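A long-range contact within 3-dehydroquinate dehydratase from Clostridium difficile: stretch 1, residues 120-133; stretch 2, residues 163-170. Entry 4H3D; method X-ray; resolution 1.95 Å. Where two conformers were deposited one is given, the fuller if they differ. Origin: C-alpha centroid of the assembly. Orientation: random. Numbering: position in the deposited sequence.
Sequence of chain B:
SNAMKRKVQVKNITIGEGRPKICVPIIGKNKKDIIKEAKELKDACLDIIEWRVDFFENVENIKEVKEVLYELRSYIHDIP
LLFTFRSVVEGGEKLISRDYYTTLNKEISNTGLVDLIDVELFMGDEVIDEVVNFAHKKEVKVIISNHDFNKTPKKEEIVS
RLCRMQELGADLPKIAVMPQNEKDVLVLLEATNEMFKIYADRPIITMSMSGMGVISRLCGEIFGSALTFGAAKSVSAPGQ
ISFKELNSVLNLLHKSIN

Stretch 1, residues 120-133: ELFMGDEVIDEVVN
Stretch 2 163-170: CRMQELGA

Stretch 1 opens with E120 in an extended conformation (phi/psi -85/127). L121, F122 and M123 then form a 3-10 segment. Its bonds are M123 N to E120 O, 3.0 Å, and G124 N to L121 O, 3.1 Å. G124 is the N-cap of the helix that follows. Its phi/psi of 96/161 would jam a CB against the preceding carbonyl oxygen, so the position calls for glycine. The helix runs from D125 through N133 and continues beyond the stretch. Its first i to i+4 bond joins I128 N to G124 O at 3.0 Å, and the series includes V132 N to I128 O at 2.8 Å.

Stretch 2 is the end of a helix, C163 to E167, with phi near -63 and psi from -33 to -45. L168 (-81/0) and G169 (89/15) close it. G169 has positive phi, and two bonds reach back into the last turn, a Schellman motif: A170 N to M165 O, 3.0 Å, and G169 N to Q166 O, 2.9 Å. A170 leaves in an extended conformation (-61/136).

The register rises in both stretches but unevenly: eleven residues of stretch 1 are matched by four of stretch 2. The CA atoms of L121 and M165 lie 7.2 Å apart, those of D129 and L168 7.2 Å, and those of V132 and G169 7.0 Å. The contact buries 385 Å², both sides summed.

L168 is the centre of the contact and has the largest covered area. Its chi1 is m and chi2 is t, and its CB points toward stretch 1. L168 CD1 packs 3.5 Å from L121 CD1 and 3.9 Å from I128 CD1. L168 CD2 lies 3.4 Å from D125 OD1 and 4.0 Å from D129 OD1, so this methyl sits beside two carboxylates. L121 (t, p) also points toward its partner. Its CD2 is 4.3 Å from M165 CE, which the extended M165 side chain (m, t, t) brings near although its CB points sideways. I128 is m, t.

A salt bridge joins R164 and D125. R164 (t, p, t, chi4 157°) directs NH1 to the D125 carboxylate (chi1 m, chi2 -22°). R164 NH1 is 3.3 Å from both D125 OD1 and D125 OD2. Both hydrogen bonds are weak, with angles of 152° and 130°. D125 OD1 lies at the edge of the guanidinium, near its plane. Water 1 bridges the same pair: it donates to D125 OD1 at 2.7 Å and accepts from R164 NE at 2.7 Å. Within stretch 2, R164 NH2 forms a second salt bridge to E167 OE1 at 3.0 Å.

Water 2 joins the stretches one helical turn on. It donates to D129 OD1 at 2.8 Å and to L168 O at 2.7 Å. D129 is m, with chi2 -6°.

At the far end, V132 (t) meets backbone. V132 CG1 is 3.9 Å from L168 O and 4.0 Å from G169 O. An ideal CB on G169 would lie 3.5 Å from V132 CG1, but the backbone angles by themselves call for glycine, since a CB would be jammed against the L168 carbonyl oxygen.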

# COMPACT_ATOMS: atom_id res chain seq x y z
N GLU B 120 -16.53 -11.56 -19.69
CA GLU B 120 -16.96 -10.20 -19.39
C GLU B 120 -18.46 -10.08 -19.11
O GLU B 120 -19.28 -10.51 -19.93
CB GLU B 120 -16.56 -9.30 -20.56
CG GLU B 120 -15.09 -9.14 -20.66
CD GLU B 120 -14.62 -8.69 -22.03
OE1 GLU B 120 -15.48 -8.51 -22.93
OE2 GLU B 120 -13.40 -8.53 -22.21
N LEU B 121 -18.81 -9.46 -17.97
CA LEU B 121 -20.20 -9.19 -17.58
C LEU B 121 -21.01 -8.54 -18.73
O LEU B 121 -22.17 -8.87 -18.97
CB LEU B 121 -20.23 -8.25 -16.38
CG LEU B 121 -21.60 -7.89 -15.80
CD1 LEU B 121 -22.31 -9.14 -15.29
CD2 LEU B 121 -21.46 -6.86 -14.70
N PHE B 122 -20.36 -7.62 -19.42
CA PHE B 122 -20.98 -6.82 -20.46
C PHE B 122 -21.44 -7.63 -21.71
O PHE B 122 -22.22 -7.13 -22.51
CB PHE B 122 -20.03 -5.66 -20.85
CG PHE B 122 -20.74 -4.43 -21.35
CD1 PHE B 122 -21.54 -3.69 -20.49
CD2 PHE B 122 -20.57 -3.98 -22.64
CE1 PHE B 122 -22.19 -2.55 -20.92
CE2 PHE B 122 -21.22 -2.84 -23.09
CZ PHE B 122 -22.03 -2.12 -22.23
N MET B 123 -20.94 -8.85 -21.85
CA MET B 123 -21.35 -9.73 -22.95
C MET B 123 -22.83 -10.13 -22.82
O MET B 123 -23.46 -10.53 -23.80
CB MET B 123 -20.46 -10.98 -23.02
CG MET B 123 -19.04 -10.67 -23.42
SD MET B 123 -18.93 -10.04 -25.11
CE MET B 123 -19.53 -11.45 -26.02
N GLY B 124 -23.38 -10.01 -21.62
CA GLY B 124 -24.80 -10.30 -21.38
C GLY B 124 -25.09 -11.70 -20.87
O GLY B 124 -24.29 -12.61 -21.04
N ASP B 125 -26.27 -11.85 -20.28
CA ASP B 125 -26.68 -13.12 -19.67
C ASP B 125 -26.67 -14.34 -20.59
O ASP B 125 -26.31 -15.44 -20.15
CB ASP B 125 -28.09 -12.99 -19.06
CG ASP B 125 -28.15 -11.99 -17.92
OD1 ASP B 125 -27.10 -11.69 -17.30
OD2 ASP B 125 -29.28 -11.49 -17.63
N GLU B 126 -27.05 -14.15 -21.85
CA GLU B 126 -27.10 -15.27 -22.80
C GLU B 126 -25.72 -15.88 -22.99
O GLU B 126 -25.54 -17.08 -22.85
CB GLU B 126 -27.70 -14.84 -24.15
CG GLU B 126 -27.89 -15.99 -25.14
CD GLU B 126 -28.70 -15.61 -26.37
OE1 GLU B 126 -28.81 -14.41 -26.69
OE2 GLU B 126 -29.24 -16.52 -27.03
N VAL B 127 -24.74 -15.03 -23.30
CA VAL B 127 -23.37 -15.48 -23.51
C VAL B 127 -22.79 -16.06 -22.22
O VAL B 127 -22.27 -17.18 -22.21
CB VAL B 127 -22.47 -14.32 -23.99
CG1 VAL B 127 -21.00 -14.68 -23.84
CG2 VAL B 127 -22.82 -13.96 -25.42
N ILE B 128 -22.92 -15.30 -21.14
CA ILE B 128 -22.41 -15.70 -19.83
C ILE B 128 -22.99 -17.03 -19.36
O ILE B 128 -22.25 -17.91 -18.94
CB ILE B 128 -22.68 -14.64 -18.77
CG1 ILE B 128 -21.87 -13.37 -19.08
CG2 ILE B 128 -22.29 -15.16 -17.41
CD1 ILE B 128 -22.32 -12.17 -18.28
N ASP B 129 -24.31 -17.18 -19.44
CA ASP B 129 -24.94 -18.45 -19.03
C ASP B 129 -24.37 -19.62 -19.79
O ASP B 129 -24.04 -20.66 -19.20
CB ASP B 129 -26.47 -18.41 -19.20
CG ASP B 129 -27.18 -17.65 -18.07
OD1 ASP B 129 -26.51 -17.25 -17.09
OD2 ASP B 129 -28.41 -17.47 -18.16
N GLU B 130 -24.21 -19.45 -21.09
CA GLU B 130 -23.68 -20.54 -21.91
C GLU B 130 -22.23 -20.88 -21.56
O GLU B 130 -21.90 -22.06 -21.35
CB GLU B 130 -23.81 -20.23 -23.41
CG GLU B 130 -23.40 -21.42 -24.29
CD GLU B 130 -23.60 -21.20 -25.78
OE1 GLU B 130 -24.15 -20.16 -26.19
OE2 GLU B 130 -23.20 -22.10 -26.55
N VAL B 131 -21.38 -19.86 -21.48
CA VAL B 131 -19.97 -20.09 -21.20
C VAL B 131 -19.72 -20.55 -19.76
O VAL B 131 -18.90 -21.43 -19.53
CB VAL B 131 -19.12 -18.85 -21.52
CG1 VAL B 131 -17.65 -19.15 -21.27
CG2 VAL B 131 -19.34 -18.42 -22.98
N VAL B 132 -20.42 -19.96 -18.80
CA VAL B 132 -20.23 -20.36 -17.40
C VAL B 132 -20.67 -21.81 -17.16
O VAL B 132 -19.95 -22.59 -16.55
CB VAL B 132 -20.95 -19.43 -16.41
CG1 VAL B 132 -20.93 -20.04 -15.01
CG2 VAL B 132 -20.31 -18.09 -16.40
N ASN B 133 -21.85 -22.17 -17.65
CA ASN B 133 -22.36 -23.52 -17.44
C ASN B 133 -21.43 -24.55 -18.07
O ASN B 133 -21.17 -25.59 -17.47
CB ASN B 133 -23.79 -23.67 -17.99
CG ASN B 133 -24.83 -23.00 -17.11
OD1 ASN B 133 -24.64 -22.87 -15.89
ND2 ASN B 133 -25.95 -22.58 -17.72
N CYS B 163 -22.12 -8.32 -6.81
CA CYS B 163 -23.24 -9.20 -6.44
C CYS B 163 -23.86 -9.86 -7.69
O CYS B 163 -24.20 -11.05 -7.67
CB CYS B 163 -24.31 -8.45 -5.66
SG CYS B 163 -23.81 -8.01 -4.01
N ARG B 164 -23.99 -9.09 -8.77
CA ARG B 164 -24.55 -9.65 -10.00
C ARG B 164 -23.65 -10.79 -10.54
O ARG B 164 -24.14 -11.84 -11.04
CB ARG B 164 -24.77 -8.56 -11.05
CG ARG B 164 -25.45 -9.04 -12.34
CD ARG B 164 -26.80 -9.71 -12.08
NE ARG B 164 -27.34 -10.33 -13.28
CZ ARG B 164 -28.23 -11.32 -13.29
NH1 ARG B 164 -28.65 -11.83 -14.44
NH2 ARG B 164 -28.69 -11.84 -12.15
N MET B 165 -22.34 -10.59 -10.42
CA MET B 165 -21.36 -11.59 -10.86
C MET B 165 -21.52 -12.87 -10.04
O MET B 165 -21.42 -13.97 -10.59
CB MET B 165 -19.96 -11.04 -10.75
CG MET B 165 -19.66 -9.93 -11.76
SD MET B 165 -18.16 -9.11 -11.27
CE MET B 165 -17.89 -7.98 -12.61
N GLN B 166 -21.78 -12.74 -8.74
CA GLN B 166 -22.06 -13.93 -7.93
C GLN B 166 -23.33 -14.62 -8.41
O GLN B 166 -23.37 -15.85 -8.55
CB GLN B 166 -22.21 -13.58 -6.45
CG GLN B 166 -20.92 -13.23 -5.76
CD GLN B 166 -21.07 -13.14 -4.25
OE1 GLN B 166 -20.14 -13.42 -3.51
NE2 GLN B 166 -22.27 -12.78 -3.78
N GLU B 167 -24.37 -13.83 -8.67
CA GLU B 167 -25.65 -14.38 -9.12
C GLU B 167 -25.51 -15.12 -10.45
O GLU B 167 -26.21 -16.10 -10.69
CB GLU B 167 -26.72 -13.27 -9.24
CG GLU B 167 -27.12 -12.64 -7.91
CD GLU B 167 -27.98 -11.38 -8.07
OE1 GLU B 167 -28.37 -11.05 -9.23
OE2 GLU B 167 -28.26 -10.72 -7.04
N LEU B 168 -24.59 -14.66 -11.30
CA LEU B 168 -24.35 -15.29 -12.59
C LEU B 168 -23.43 -16.53 -12.48
O LEU B 168 -23.14 -17.18 -13.47
CB LEU B 168 -23.78 -14.28 -13.57
CG LEU B 168 -24.80 -13.27 -14.10
CD1 LEU B 168 -24.10 -12.10 -14.83
CD2 LEU B 168 -25.83 -13.94 -15.02
N GLY B 169 -23.01 -16.86 -11.28
CA GLY B 169 -22.19 -18.05 -11.07
C GLY B 169 -20.69 -17.85 -11.18
O GLY B 169 -19.95 -18.83 -11.31
N ALA B 170 -20.20 -16.61 -11.15
CA ALA B 170 -18.74 -16.42 -11.17
C ALA B 170 -18.14 -17.08 -9.94
O ALA B 170 -18.67 -16.95 -8.85
CB ALA B 170 -18.38 -14.94 -11.17
O HOH W 1 -26.73 -9.53 -15.74
O HOH W 2 -24.48 -18.32 -15.53